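Local coordinates for protein mersacidin decarboxylase (Bacillus sp., PDB 1P3Y) that catalyses the FAD-dependent oxidative decarboxylation of the C-terminal cysteine of mersacidin, which becomes an aminoenethiol residue, at residues L11-C16 / S26-F31; V22-Y27 / C86-T91; V40-T43 / L49-A52; A92-Q97 / L106-V111. All coordinates share one frame; numbering follows the deposited sequence.

All four contacts are buried; none is a surface contact, though Tyr-27 in contact 2 and Ala-52 in contact 3 are partly exposed. Contacts 1 and 2 share helix 25-31, which packs on strand 10-15 in one and on strand 84-90 in the other. These strands are neighbours in the parallel sheet. Contact 3 joins strand 37-42, on the other flank of strand 10-15, to the loop between two short helices. Contact 4 pairs two helices. Across each contact the packing is essentially apolar: aliphatic and aromatic side chains in contacts 1 and 2, a methionine thioether in contact 3, aliphatic groups in contact 4. The polar chemistry gathers on FAD, at Thr-43, Thr-91, Ala-92 and Asn-93.

Contact 1: L11-C16 / S26-F31; sequences LLIGIC and SYLLYF. With FAD (flavin-adenine dinucleotide), chain B.
Ile-13 of strand 11-15 meets Leu-28 and Phe-31 of helix 26-31. Its CB points toward the helix but stays 4.6 Å from Leu-28 CD1. The CG2 branch lies anti to the backbone N and runs beside the leucine, 4.4 Å from Leu-28 CD1. The longer branch starts at CG1, which is anti to the carbonyl carbon (chi1 -70°) and carries CD1 out to the helix. Ile-13 CD1 lies 3.5 Å from Leu-28 CD1. The two side chains lie alongside but point opposite ways. The same methyl reaches the edge of the Phe-31 ring, near its plane, with Ile-13 CD1 4.1 Å from Phe-31 CD2. Leu-11 comes to that ring at a slant, its CD2 4.2 Å from Phe-31 CD2. Across one face of the ring lies Tyr-27 O, toward the rim. No hydrogen bond crosses this contact. At the far end of the strand segment, Cys-16 belongs to the FAD pocket. The strand and helix axes are antiparallel within a few degrees (177°), 11.4 Å apart. They are the first two elements of a beta-alpha-beta unit completed by strand 37-42, whose Ile-38 touches both Ile-13 and Phe-31. Leu-177 of helix 173-183 also packs against Phe-31.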
# COMPACT_ATOMS: atom_id res chain seq x y z
N LEU A 11 33.32 -19.69 7.06
CA LEU A 11 33.06 -18.77 8.16
C LEU A 11 31.73 -18.02 8.03
O LEU A 11 31.42 -17.41 6.99
CB LEU A 11 34.17 -17.73 8.26
CG LEU A 11 33.93 -16.63 9.29
CD1 LEU A 11 33.87 -17.25 10.69
CD2 LEU A 11 35.05 -15.58 9.20
N LEU A 12 30.94 -18.08 9.10
CA LEU A 12 29.66 -17.40 9.16
C LEU A 12 29.79 -16.30 10.21
O LEU A 12 30.14 -16.55 11.36
CB LEU A 12 28.53 -18.35 9.55
CG LEU A 12 27.15 -17.68 9.70
CD1 LEU A 12 26.76 -17.03 8.38
CD2 LEU A 12 26.10 -18.72 10.14
N ILE A 13 29.50 -15.08 9.79
CA ILE A 13 29.55 -13.95 10.71
C ILE A 13 28.14 -13.41 10.96
O ILE A 13 27.43 -13.01 10.03
CB ILE A 13 30.45 -12.87 10.14
CG1 ILE A 13 31.89 -13.36 10.22
CG2 ILE A 13 30.27 -11.56 10.91
CD1 ILE A 13 32.82 -12.65 9.25
N GLY A 14 27.74 -13.41 12.23
CA GLY A 14 26.44 -12.90 12.61
C GLY A 14 26.60 -11.46 13.06
O GLY A 14 27.35 -11.20 13.98
N ILE A 15 25.90 -10.53 12.42
CA ILE A 15 26.01 -9.12 12.79
C ILE A 15 24.78 -8.66 13.59
O ILE A 15 23.65 -8.88 13.16
CB ILE A 15 26.14 -8.25 11.53
CG1 ILE A 15 27.30 -8.73 10.66
CG2 ILE A 15 26.32 -6.81 11.92
CD1 ILE A 15 27.43 -7.98 9.37
N CYS A 16 25.01 -8.03 14.74
CA CYS A 16 23.90 -7.54 15.57
C CYS A 16 23.81 -6.03 15.57
O CYS A 16 24.67 -5.36 15.00
CB CYS A 16 24.02 -8.03 17.01
SG CYS A 16 23.93 -9.84 17.20
N SER A 26 35.70 -3.76 7.34
CA SER A 26 37.09 -3.85 7.77
C SER A 26 37.44 -5.28 8.18
O SER A 26 38.51 -5.80 7.83
CB SER A 26 37.33 -2.90 8.94
OG SER A 26 36.86 -1.60 8.61
N TYR A 27 36.55 -5.90 8.94
CA TYR A 27 36.77 -7.27 9.37
C TYR A 27 36.53 -8.19 8.21
O TYR A 27 37.36 -9.05 7.89
CB TYR A 27 35.84 -7.64 10.53
CG TYR A 27 36.08 -6.81 11.79
CD1 TYR A 27 35.64 -5.48 11.87
CD2 TYR A 27 36.78 -7.35 12.87
CE1 TYR A 27 35.89 -4.70 13.02
CE2 TYR A 27 37.05 -6.58 14.01
CZ TYR A 27 36.60 -5.26 14.07
OH TYR A 27 36.87 -4.52 15.20
N LEU A 28 35.40 -7.99 7.55
CA LEU A 28 35.01 -8.83 6.42
C LEU A 28 36.06 -8.92 5.31
O LEU A 28 36.35 -10.02 4.83
CB LEU A 28 33.67 -8.33 5.85
CG LEU A 28 32.41 -9.19 6.06
CD1 LEU A 28 32.31 -9.65 7.50
CD2 LEU A 28 31.17 -8.41 5.67
N LEU A 29 36.62 -7.78 4.91
CA LEU A 29 37.62 -7.75 3.84
C LEU A 29 38.95 -8.35 4.30
O LEU A 29 39.67 -9.00 3.52
CB LEU A 29 37.81 -6.32 3.32
CG LEU A 29 36.60 -5.73 2.58
CD1 LEU A 29 36.87 -4.27 2.21
CD2 LEU A 29 36.30 -6.57 1.33
N TYR A 30 39.27 -8.15 5.57
CA TYR A 30 40.51 -8.67 6.12
C TYR A 30 40.47 -10.20 6.22
O TYR A 30 41.48 -10.87 5.99
CB TYR A 30 40.77 -8.06 7.49
CG TYR A 30 42.06 -8.54 8.11
CD1 TYR A 30 43.29 -8.15 7.59
CD2 TYR A 30 42.04 -9.39 9.21
CE1 TYR A 30 44.48 -8.60 8.15
CE2 TYR A 30 43.22 -9.86 9.78
CZ TYR A 30 44.44 -9.46 9.24
OH TYR A 30 45.61 -9.92 9.81
N PHE A 31 39.31 -10.74 6.57
CA PHE A 31 39.14 -12.18 6.72
C PHE A 31 39.02 -12.93 5.39
O PHE A 31 39.15 -14.15 5.35
CB PHE A 31 37.89 -12.48 7.56
CG PHE A 31 37.96 -11.99 8.98
CD1 PHE A 31 39.18 -11.69 9.57
CD2 PHE A 31 36.80 -11.85 9.73
CE1 PHE A 31 39.24 -11.25 10.90
CE2 PHE A 31 36.85 -11.42 11.06
CZ PHE A 31 38.08 -11.12 11.64
PA FAD B . 17.06 -7.52 17.03
O1A FAD B . 17.51 -6.54 15.95
O2A FAD B . 16.52 -8.87 16.59
O5B FAD B . 15.90 -6.85 17.98
C5B FAD B . 15.63 -5.42 18.06
C4B FAD B . 14.46 -5.01 17.18
O4B FAD B . 14.25 -5.99 16.17
C3B FAD B . 13.11 -4.88 17.91
O3B FAD B . 12.74 -3.51 17.76
C2B FAD B . 12.24 -5.87 17.21
O2B FAD B . 10.86 -5.65 17.11
C1B FAD B . 12.89 -6.02 15.84
N9A FAD B . 12.69 -7.29 15.05
C8A FAD B . 13.20 -8.64 15.26
N7A FAD B . 12.81 -9.51 14.36
C5A FAD B . 11.99 -8.76 13.46
C6A FAD B . 11.24 -9.09 12.27
N6A FAD B . 11.23 -10.32 11.74
N1A FAD B . 10.49 -8.05 11.63
C2A FAD B . 10.47 -6.77 12.13
N3A FAD B . 11.19 -6.35 13.29
C4A FAD B . 11.92 -7.49 13.88
N1 FAD B . 22.84 -2.85 22.04
C2 FAD B . 24.03 -3.44 22.46
O2 FAD B . 24.01 -4.37 23.31
N3 FAD B . 25.24 -2.98 21.93
C4 FAD B . 25.39 -1.91 20.97
O4 FAD B . 26.56 -1.56 20.55
C4X FAD B . 24.18 -1.35 20.55
N5 FAD B . 24.27 -0.31 19.57
C5X FAD B . 23.04 0.26 19.10
C6 FAD B . 23.06 1.30 18.13
C7 FAD B . 21.86 1.93 17.60
C7M FAD B . 22.01 3.05 16.52
C8 FAD B . 20.55 1.47 18.11
C8M FAD B . 19.22 2.02 17.65
C9 FAD B . 20.48 0.45 19.07
C9A FAD B . 21.68 -0.18 19.60
N10 FAD B . 21.73 -1.27 20.64
C10 FAD B . 22.93 -1.83 21.09
C1' FAD B . 20.47 -1.73 21.15
C2' FAD B . 19.94 -3.01 20.61
O2' FAD B . 19.73 -2.82 19.13
C3' FAD B . 18.62 -3.34 21.21
O3' FAD B . 18.76 -3.90 22.53
C4' FAD B . 17.77 -4.34 20.38
O4' FAD B . 16.49 -4.51 21.07
C5' FAD B . 18.38 -5.71 20.21
O5' FAD B . 19.25 -5.74 19.06
P FAD B . 19.67 -7.10 18.37
O1P FAD B . 20.54 -6.72 17.25
O2P FAD B . 20.25 -8.01 19.41
O3P FAD B . 18.26 -7.81 17.98

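Contact 2: V22-Y27 / C86-T91; sequences VGISSY and CIIPAT. With FAD (flavin-adenine dinucleotide), chain B.
Tyr-27 and Ile-88 join helix 25-31 to strand 84-90 in the Rossmann-type core. The first interaction is CH-pi. Ile-88 CD1 sits over one face of the Tyr-27 ring, 4.0 Å from its centroid and 28° off the normal. The isoleucine chain is extended, CG1 anti to the backbone N (chi1 176°), and runs nearly perpendicular to the tyrosine. The tyrosine OH is held by Ile-171 O. The second kind is aliphatic packing. Ile-24 CD1 rests 4.4 Å from both Ile-88 CG2 and Pro-89 CD. The same methyl lies against the backbone, Ile-24 CD1 being 3.4 Å from Ile-88 O. A cis peptide precedes Pro-89, where the strand turns a corner. The third kind is polar and lies at the end of the strand. Thr-91 is the N-cap of helix 92-99 and belongs to the FAD pocket. Its OG1 accepts from Ile-94 N and donates to the flavin phosphate, with Thr-91 OG1 2.7 Å from FAD O2P. The methyl branch turns to the isoalloxazine, Thr-91 CG2 lying 3.6 Å from FAD C2.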
# COMPACT_ATOMS: atom_id res chain seq x y z
N VAL A 22 28.49 -0.72 11.25
CA VAL A 22 28.65 0.04 10.03
C VAL A 22 30.04 -0.18 9.46
O VAL A 22 30.23 -0.13 8.25
CB VAL A 22 28.38 1.52 10.29
CG1 VAL A 22 28.33 2.29 8.98
CG2 VAL A 22 27.06 1.66 11.04
N GLY A 23 31.00 -0.45 10.34
CA GLY A 23 32.36 -0.68 9.87
C GLY A 23 32.72 -2.14 9.63
O GLY A 23 33.88 -2.47 9.37
N ILE A 24 31.73 -3.02 9.68
CA ILE A 24 32.00 -4.44 9.50
C ILE A 24 32.85 -4.83 8.26
O ILE A 24 33.43 -5.91 8.24
CB ILE A 24 30.67 -5.26 9.50
CG1 ILE A 24 30.97 -6.73 9.82
CG2 ILE A 24 29.96 -5.14 8.14
CD1 ILE A 24 31.41 -6.95 11.24
N SER A 25 32.93 -3.98 7.23
CA SER A 25 33.72 -4.33 6.04
C SER A 25 35.22 -4.51 6.36
O SER A 25 35.91 -5.31 5.72
CB SER A 25 33.58 -3.27 4.96
OG SER A 25 34.11 -2.05 5.42
N SER A 26 35.70 -3.76 7.34
CA SER A 26 37.09 -3.85 7.77
C SER A 26 37.44 -5.28 8.18
O SER A 26 38.51 -5.80 7.83
CB SER A 26 37.33 -2.90 8.94
OG SER A 26 36.86 -1.60 8.61
N TYR A 27 36.55 -5.90 8.94
CA TYR A 27 36.77 -7.27 9.37
C TYR A 27 36.53 -8.19 8.21
O TYR A 27 37.36 -9.05 7.89
CB TYR A 27 35.84 -7.64 10.53
CG TYR A 27 36.08 -6.81 11.79
CD1 TYR A 27 35.64 -5.48 11.87
CD2 TYR A 27 36.78 -7.35 12.87
CE1 TYR A 27 35.89 -4.70 13.02
CE2 TYR A 27 37.05 -6.58 14.01
CZ TYR A 27 36.60 -5.26 14.07
OH TYR A 27 36.87 -4.52 15.20
N CYS A 86 30.94 -16.99 14.12
CA CYS A 86 31.40 -15.91 14.95
C CYS A 86 30.43 -14.74 14.88
O CYS A 86 30.07 -14.27 13.80
CB CYS A 86 32.81 -15.53 14.47
SG CYS A 86 33.41 -13.99 15.11
N ILE A 87 29.97 -14.29 16.04
CA ILE A 87 29.05 -13.16 16.10
C ILE A 87 29.79 -11.88 16.48
O ILE A 87 30.24 -11.72 17.62
CB ILE A 87 27.92 -13.43 17.12
CG1 ILE A 87 27.10 -14.64 16.64
CG2 ILE A 87 27.04 -12.16 17.28
CD1 ILE A 87 25.99 -15.08 17.62
N ILE A 88 29.92 -10.98 15.52
CA ILE A 88 30.58 -9.70 15.73
C ILE A 88 29.91 -8.59 14.90
O ILE A 88 29.85 -8.66 13.67
CB ILE A 88 32.10 -9.79 15.37
CG1 ILE A 88 32.75 -8.41 15.51
CG2 ILE A 88 32.30 -10.34 13.93
CD1 ILE A 88 34.26 -8.41 15.37
N PRO A 89 29.38 -7.57 15.55
CA PRO A 89 29.40 -7.41 17.01
C PRO A 89 28.19 -8.10 17.63
O PRO A 89 27.16 -8.27 16.98
CB PRO A 89 29.34 -5.90 17.19
CG PRO A 89 28.48 -5.47 16.03
CD PRO A 89 29.01 -6.31 14.88
N ALA A 90 28.34 -8.47 18.90
CA ALA A 90 27.31 -9.13 19.68
C ALA A 90 26.71 -8.11 20.65
O ALA A 90 27.45 -7.38 21.29
CB ALA A 90 27.93 -10.26 20.46
N THR A 91 25.38 -8.06 20.74
CA THR A 91 24.69 -7.13 21.64
C THR A 91 24.43 -7.78 23.01
O THR A 91 24.51 -9.01 23.18
CB THR A 91 23.29 -6.75 21.09
OG1 THR A 91 22.61 -7.95 20.73
CG2 THR A 91 23.39 -5.82 19.88
PA FAD B . 17.06 -7.52 17.03
O1A FAD B . 17.51 -6.54 15.95
O2A FAD B . 16.52 -8.87 16.59
O5B FAD B . 15.90 -6.85 17.98
C5B FAD B . 15.63 -5.42 18.06
C4B FAD B . 14.46 -5.01 17.18
O4B FAD B . 14.25 -5.99 16.17
C3B FAD B . 13.11 -4.88 17.91
O3B FAD B . 12.74 -3.51 17.76
C2B FAD B . 12.24 -5.87 17.21
O2B FAD B . 10.86 -5.65 17.11
C1B FAD B . 12.89 -6.02 15.84
N9A FAD B . 12.69 -7.29 15.05
C8A FAD B . 13.20 -8.64 15.26
N7A FAD B . 12.81 -9.51 14.36
C5A FAD B . 11.99 -8.76 13.46
C6A FAD B . 11.24 -9.09 12.27
N6A FAD B . 11.23 -10.32 11.74
N1A FAD B . 10.49 -8.05 11.63
C2A FAD B . 10.47 -6.77 12.13
N3A FAD B . 11.19 -6.35 13.29
C4A FAD B . 11.92 -7.49 13.88
N1 FAD B . 22.84 -2.85 22.04
C2 FAD B . 24.03 -3.44 22.46
O2 FAD B . 24.01 -4.37 23.31
N3 FAD B . 25.24 -2.98 21.93
C4 FAD B . 25.39 -1.91 20.97
O4 FAD B . 26.56 -1.56 20.55
C4X FAD B . 24.18 -1.35 20.55
N5 FAD B . 24.27 -0.31 19.57
C5X FAD B . 23.04 0.26 19.10
C6 FAD B . 23.06 1.30 18.13
C7 FAD B . 21.86 1.93 17.60
C7M FAD B . 22.01 3.05 16.52
C8 FAD B . 20.55 1.47 18.11
C8M FAD B . 19.22 2.02 17.65
C9 FAD B . 20.48 0.45 19.07
C9A FAD B . 21.68 -0.18 19.60
N10 FAD B . 21.73 -1.27 20.64
C10 FAD B . 22.93 -1.83 21.09
C1' FAD B . 20.47 -1.73 21.15
C2' FAD B . 19.94 -3.01 20.61
O2' FAD B . 19.73 -2.82 19.13
C3' FAD B . 18.62 -3.34 21.21
O3' FAD B . 18.76 -3.90 22.53
C4' FAD B . 17.77 -4.34 20.38
O4' FAD B . 16.49 -4.51 21.07
C5' FAD B . 18.38 -5.71 20.21
O5' FAD B . 19.25 -5.74 19.06
P FAD B . 19.67 -7.10 18.37
O1P FAD B . 20.54 -6.72 17.25
O2P FAD B . 20.25 -8.01 19.41
O3P FAD B . 18.26 -7.81 17.98

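Contact 3: V40-T43 / L49-A52; sequences VVMT and LIPA. With FAD (flavin-adenine dinucleotide), chain B.
Met-42 overlaps Ile-50 and Ala-52 with the last two atoms of its side chain. CG leaves on the side anti to the carbonyl carbon, and the chain runs straight through chi2. It then bends at chi3 (57°), which turns CE toward the loop. The methyl meets both the backbone and the branch of the isoleucine. Met-42 CE is 3.4 Å from Ile-50 O and 4.0 Å from Ile-50 CG2. The two side chains lie crosswise. The sulfur lies against the start of helix 52-55, with Met-42 SD 3.8 Å from Ala-52 CA and 4.1 Å from Ala-52 CB. No hydrogen bond links the segments; Met-42 makes their side-chain contacts.

The residues beside this packing serve FAD. Thr-43 follows the strand and is the N-cap of helix 44-49. Its hydroxyl donates to a phosphate oxygen, with Thr-43 OG1 2.9 Å from FAD O1P. Leu-49, at the other end of that helix, touches one of the two flavin ring methyls, Leu-49 CD2 being 3.7 Å from FAD C7M.

Beyond the loop comes another subunit: Leu-49 O is hydrogen-bonded to Thr-54 of a neighbouring chain, and Ile-50 packs on Val-22 of that chain. Strand 37-42 lies between strands 10-15 and 61-63 in the parallel sheet. Val-62 of strand 61-63 touches both Met-42 and Ala-52.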
# COMPACT_ATOMS: atom_id res chain seq x y z
N VAL A 40 27.35 -13.96 5.78
CA VAL A 40 26.85 -13.21 6.91
C VAL A 40 25.37 -13.48 7.18
O VAL A 40 24.60 -13.79 6.27
CB VAL A 40 27.06 -11.71 6.65
CG1 VAL A 40 26.31 -10.87 7.68
CG2 VAL A 40 28.54 -11.40 6.68
N VAL A 41 24.99 -13.38 8.45
CA VAL A 41 23.61 -13.51 8.89
C VAL A 41 23.43 -12.28 9.81
O VAL A 41 24.23 -12.04 10.73
CB VAL A 41 23.37 -14.86 9.67
CG1 VAL A 41 24.28 -14.95 10.91
CG2 VAL A 41 21.89 -14.98 10.06
N MET A 42 22.40 -11.48 9.56
CA MET A 42 22.15 -10.25 10.32
C MET A 42 20.85 -10.22 11.12
O MET A 42 19.93 -10.97 10.86
CB MET A 42 22.14 -9.05 9.37
CG MET A 42 23.23 -9.07 8.28
SD MET A 42 23.21 -7.57 7.21
CE MET A 42 23.40 -6.22 8.46
N THR A 43 20.80 -9.34 12.11
CA THR A 43 19.58 -9.15 12.89
C THR A 43 18.94 -7.90 12.25
O THR A 43 19.60 -7.12 11.53
CB THR A 43 19.86 -8.79 14.38
OG1 THR A 43 20.54 -7.53 14.46
CG2 THR A 43 20.71 -9.84 15.05
N LEU A 49 20.76 -0.31 10.32
CA LEU A 49 21.97 0.51 10.38
C LEU A 49 22.75 0.43 9.07
O LEU A 49 23.16 1.47 8.53
CB LEU A 49 22.86 0.05 11.53
CG LEU A 49 22.33 0.54 12.88
CD1 LEU A 49 23.07 -0.12 14.04
CD2 LEU A 49 22.48 2.04 12.94
N ILE A 50 22.94 -0.79 8.57
CA ILE A 50 23.67 -1.01 7.33
C ILE A 50 22.93 -2.10 6.55
O ILE A 50 22.89 -3.26 6.97
CB ILE A 50 25.16 -1.38 7.62
CG1 ILE A 50 25.96 -1.42 6.31
CG2 ILE A 50 25.27 -2.73 8.36
CD1 ILE A 50 27.46 -1.69 6.51
N PRO A 51 22.33 -1.74 5.42
CA PRO A 51 21.57 -2.64 4.54
C PRO A 51 22.29 -3.94 4.20
O PRO A 51 23.50 -3.96 3.95
CB PRO A 51 21.34 -1.80 3.28
CG PRO A 51 21.36 -0.40 3.77
CD PRO A 51 22.49 -0.41 4.79
N ALA A 52 21.53 -5.03 4.17
CA ALA A 52 22.10 -6.31 3.80
C ALA A 52 22.77 -6.21 2.41
O ALA A 52 23.82 -6.83 2.20
CB ALA A 52 21.01 -7.39 3.78
PA FAD B . 17.06 -7.52 17.03
O1A FAD B . 17.51 -6.54 15.95
O2A FAD B . 16.52 -8.87 16.59
O5B FAD B . 15.90 -6.85 17.98
C5B FAD B . 15.63 -5.42 18.06
C4B FAD B . 14.46 -5.01 17.18
O4B FAD B . 14.25 -5.99 16.17
C3B FAD B . 13.11 -4.88 17.91
O3B FAD B . 12.74 -3.51 17.76
C2B FAD B . 12.24 -5.87 17.21
O2B FAD B . 10.86 -5.65 17.11
C1B FAD B . 12.89 -6.02 15.84
N9A FAD B . 12.69 -7.29 15.05
C8A FAD B . 13.20 -8.64 15.26
N7A FAD B . 12.81 -9.51 14.36
C5A FAD B . 11.99 -8.76 13.46
C6A FAD B . 11.24 -9.09 12.27
N6A FAD B . 11.23 -10.32 11.74
N1A FAD B . 10.49 -8.05 11.63
C2A FAD B . 10.47 -6.77 12.13
N3A FAD B . 11.19 -6.35 13.29
C4A FAD B . 11.92 -7.49 13.88
N1 FAD B . 22.84 -2.85 22.04
C2 FAD B . 24.03 -3.44 22.46
O2 FAD B . 24.01 -4.37 23.31
N3 FAD B . 25.24 -2.98 21.93
C4 FAD B . 25.39 -1.91 20.97
O4 FAD B . 26.56 -1.56 20.55
C4X FAD B . 24.18 -1.35 20.55
N5 FAD B . 24.27 -0.31 19.57
C5X FAD B . 23.04 0.26 19.10
C6 FAD B . 23.06 1.30 18.13
C7 FAD B . 21.86 1.93 17.60
C7M FAD B . 22.01 3.05 16.52
C8 FAD B . 20.55 1.47 18.11
C8M FAD B . 19.22 2.02 17.65
C9 FAD B . 20.48 0.45 19.07
C9A FAD B . 21.68 -0.18 19.60
N10 FAD B . 21.73 -1.27 20.64
C10 FAD B . 22.93 -1.83 21.09
C1' FAD B . 20.47 -1.73 21.15
C2' FAD B . 19.94 -3.01 20.61
O2' FAD B . 19.73 -2.82 19.13
C3' FAD B . 18.62 -3.34 21.21
O3' FAD B . 18.76 -3.90 22.53
C4' FAD B . 17.77 -4.34 20.38
O4' FAD B . 16.49 -4.51 21.07
C5' FAD B . 18.38 -5.71 20.21
O5' FAD B . 19.25 -5.74 19.06
P FAD B . 19.67 -7.10 18.37
O1P FAD B . 20.54 -6.72 17.25
O2P FAD B . 20.25 -8.01 19.41
O3P FAD B . 18.26 -7.81 17.98

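Contact 4: A92-Q97 / L106-V111; sequences ANILGQ and LVATTV. With FAD (flavin-adenine dinucleotide), chain B.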
# COMPACT_ATOMS: atom_id res chain seq x y z
N ALA A 92 24.08 -6.95 23.99
CA ALA A 92 23.77 -7.49 25.30
C ALA A 92 22.60 -8.46 25.06
O ALA A 92 22.57 -9.58 25.59
CB ALA A 92 23.35 -6.37 26.25
N ASN A 93 21.66 -8.02 24.23
CA ASN A 93 20.49 -8.81 23.89
C ASN A 93 20.86 -10.21 23.38
O ASN A 93 20.41 -11.21 23.93
CB ASN A 93 19.63 -8.07 22.86
CG ASN A 93 18.46 -8.90 22.38
OD1 ASN A 93 17.61 -9.31 23.18
ND2 ASN A 93 18.42 -9.19 21.07
N ILE A 94 21.68 -10.28 22.33
CA ILE A 94 22.08 -11.58 21.79
C ILE A 94 22.77 -12.43 22.88
O ILE A 94 22.54 -13.65 22.96
CB ILE A 94 23.00 -11.39 20.53
CG1 ILE A 94 22.22 -11.78 19.25
CG2 ILE A 94 24.31 -12.12 20.66
CD1 ILE A 94 21.50 -13.09 19.29
N LEU A 95 23.61 -11.80 23.71
CA LEU A 95 24.28 -12.52 24.80
C LEU A 95 23.21 -13.07 25.74
O LEU A 95 23.26 -14.25 26.12
CB LEU A 95 25.22 -11.59 25.59
CG LEU A 95 26.42 -11.05 24.80
CD1 LEU A 95 27.23 -10.08 25.65
CD2 LEU A 95 27.30 -12.20 24.29
N GLY A 96 22.23 -12.23 26.10
CA GLY A 96 21.16 -12.67 26.99
C GLY A 96 20.29 -13.77 26.38
O GLY A 96 19.81 -14.69 27.07
N GLN A 97 20.08 -13.71 25.07
CA GLN A 97 19.25 -14.72 24.45
C GLN A 97 19.97 -16.04 24.38
O GLN A 97 19.42 -17.08 24.77
CB GLN A 97 18.79 -14.28 23.04
CG GLN A 97 17.50 -13.44 23.03
CD GLN A 97 16.99 -13.11 21.63
OE1 GLN A 97 16.61 -14.00 20.86
NE2 GLN A 97 16.98 -11.83 21.29
N LEU A 106 17.16 -15.10 13.76
CA LEU A 106 17.99 -16.09 13.12
C LEU A 106 19.39 -16.18 13.75
O LEU A 106 19.92 -17.28 13.91
CB LEU A 106 18.03 -15.82 11.61
CG LEU A 106 18.68 -16.83 10.66
CD1 LEU A 106 18.03 -18.19 10.75
CD2 LEU A 106 18.58 -16.29 9.25
N VAL A 107 19.96 -15.04 14.13
CA VAL A 107 21.31 -15.03 14.73
C VAL A 107 21.38 -15.92 15.98
O VAL A 107 22.28 -16.75 16.11
CB VAL A 107 21.75 -13.57 15.08
CG1 VAL A 107 23.01 -13.59 15.96
CG2 VAL A 107 22.01 -12.79 13.78
N ALA A 108 20.42 -15.75 16.88
CA ALA A 108 20.37 -16.54 18.10
C ALA A 108 20.00 -18.00 17.83
O ALA A 108 20.46 -18.92 18.52
CB ALA A 108 19.36 -15.91 19.08
N THR A 109 19.15 -18.23 16.84
CA THR A 109 18.72 -19.57 16.51
C THR A 109 19.90 -20.37 15.93
O THR A 109 20.11 -21.55 16.25
CB THR A 109 17.56 -19.54 15.45
OG1 THR A 109 16.45 -18.80 15.99
CG2 THR A 109 17.09 -20.96 15.11
N THR A 110 20.66 -19.71 15.07
CA THR A 110 21.79 -20.35 14.45
C THR A 110 22.78 -20.85 15.50
O THR A 110 23.40 -21.90 15.31
CB THR A 110 22.47 -19.39 13.48
OG1 THR A 110 21.52 -19.01 12.47
CG2 THR A 110 23.70 -20.04 12.83
N VAL A 111 22.91 -20.13 16.61
CA VAL A 111 23.83 -20.56 17.66
C VAL A 111 23.43 -21.97 18.10
O VAL A 111 24.29 -22.84 18.25
CB VAL A 111 23.80 -19.60 18.88
CG1 VAL A 111 24.56 -20.22 20.06
CG2 VAL A 111 24.46 -18.26 18.50
PA FAD B . 17.06 -7.52 17.03
O1A FAD B . 17.51 -6.54 15.95
O2A FAD B . 16.52 -8.87 16.59
O5B FAD B . 15.90 -6.85 17.98
C5B FAD B . 15.63 -5.42 18.06
C4B FAD B . 14.46 -5.01 17.18
O4B FAD B . 14.25 -5.99 16.17
C3B FAD B . 13.11 -4.88 17.91
O3B FAD B . 12.74 -3.51 17.76
C2B FAD B . 12.24 -5.87 17.21
O2B FAD B . 10.86 -5.65 17.11
C1B FAD B . 12.89 -6.02 15.84
N9A FAD B . 12.69 -7.29 15.05
C8A FAD B . 13.20 -8.64 15.26
N7A FAD B . 12.81 -9.51 14.36
C5A FAD B . 11.99 -8.76 13.46
C6A FAD B . 11.24 -9.09 12.27
N6A FAD B . 11.23 -10.32 11.74
N1A FAD B . 10.49 -8.05 11.63
C2A FAD B . 10.47 -6.77 12.13
N3A FAD B . 11.19 -6.35 13.29
C4A FAD B . 11.92 -7.49 13.88
N1 FAD B . 22.84 -2.85 22.04
C2 FAD B . 24.03 -3.44 22.46
O2 FAD B . 24.01 -4.37 23.31
N3 FAD B . 25.24 -2.98 21.93
C4 FAD B . 25.39 -1.91 20.97
O4 FAD B . 26.56 -1.56 20.55
C4X FAD B . 24.18 -1.35 20.55
N5 FAD B . 24.27 -0.31 19.57
C5X FAD B . 23.04 0.26 19.10
C6 FAD B . 23.06 1.30 18.13
C7 FAD B . 21.86 1.93 17.60
C7M FAD B . 22.01 3.05 16.52
C8 FAD B . 20.55 1.47 18.11
C8M FAD B . 19.22 2.02 17.65
C9 FAD B . 20.48 0.45 19.07
C9A FAD B . 21.68 -0.18 19.60
N10 FAD B . 21.73 -1.27 20.64
C10 FAD B . 22.93 -1.83 21.09
C1' FAD B . 20.47 -1.73 21.15
C2' FAD B . 19.94 -3.01 20.61
O2' FAD B . 19.73 -2.82 19.13
C3' FAD B . 18.62 -3.34 21.21
O3' FAD B . 18.76 -3.90 22.53
C4' FAD B . 17.77 -4.34 20.38
O4' FAD B . 16.49 -4.51 21.07
C5' FAD B . 18.38 -5.71 20.21
O5' FAD B . 19.25 -5.74 19.06
P FAD B . 19.67 -7.10 18.37
O1P FAD B . 20.54 -6.72 17.25
O2P FAD B . 20.25 -8.01 19.41
O3P FAD B . 18.26 -7.81 17.98
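Ile-94 reaches across to Val-107 and Ala-108, packing helix 92-97 on helix 106-111 in this Rossmann-type flavoprotein. The axes lie 10.0 Å apart and cross at -36°. The Ile-94 side chain is set roughly square to that of Val-107. The isoleucine tip touches both partners: Ile-94 CD1 is 3.7 Å from Val-107 CG1 and 3.5 Å from Ala-108 CB. Val-107 CG1, anti to the backbone N (chi1 168°), is the methyl that meets that tip. Gln-97, one turn on from Ile-94, brings its amide oxygen to the same alanine, with Gln-97 OE1 3.8 Å from Ala-108 CB. That oxygen accepts from Met-104 N. Asn-93 OD1 accepts from Ala-103 N of a second subunit; its bond from Gln-97 NE2 is weak. The helix start holds FAD at the flavin ring and at a phosphate. Ala-92 N donates to FAD O2 over 2.7 Å, and Asn-93 ND2 donates to FAD O2P nearly straight, at 172°.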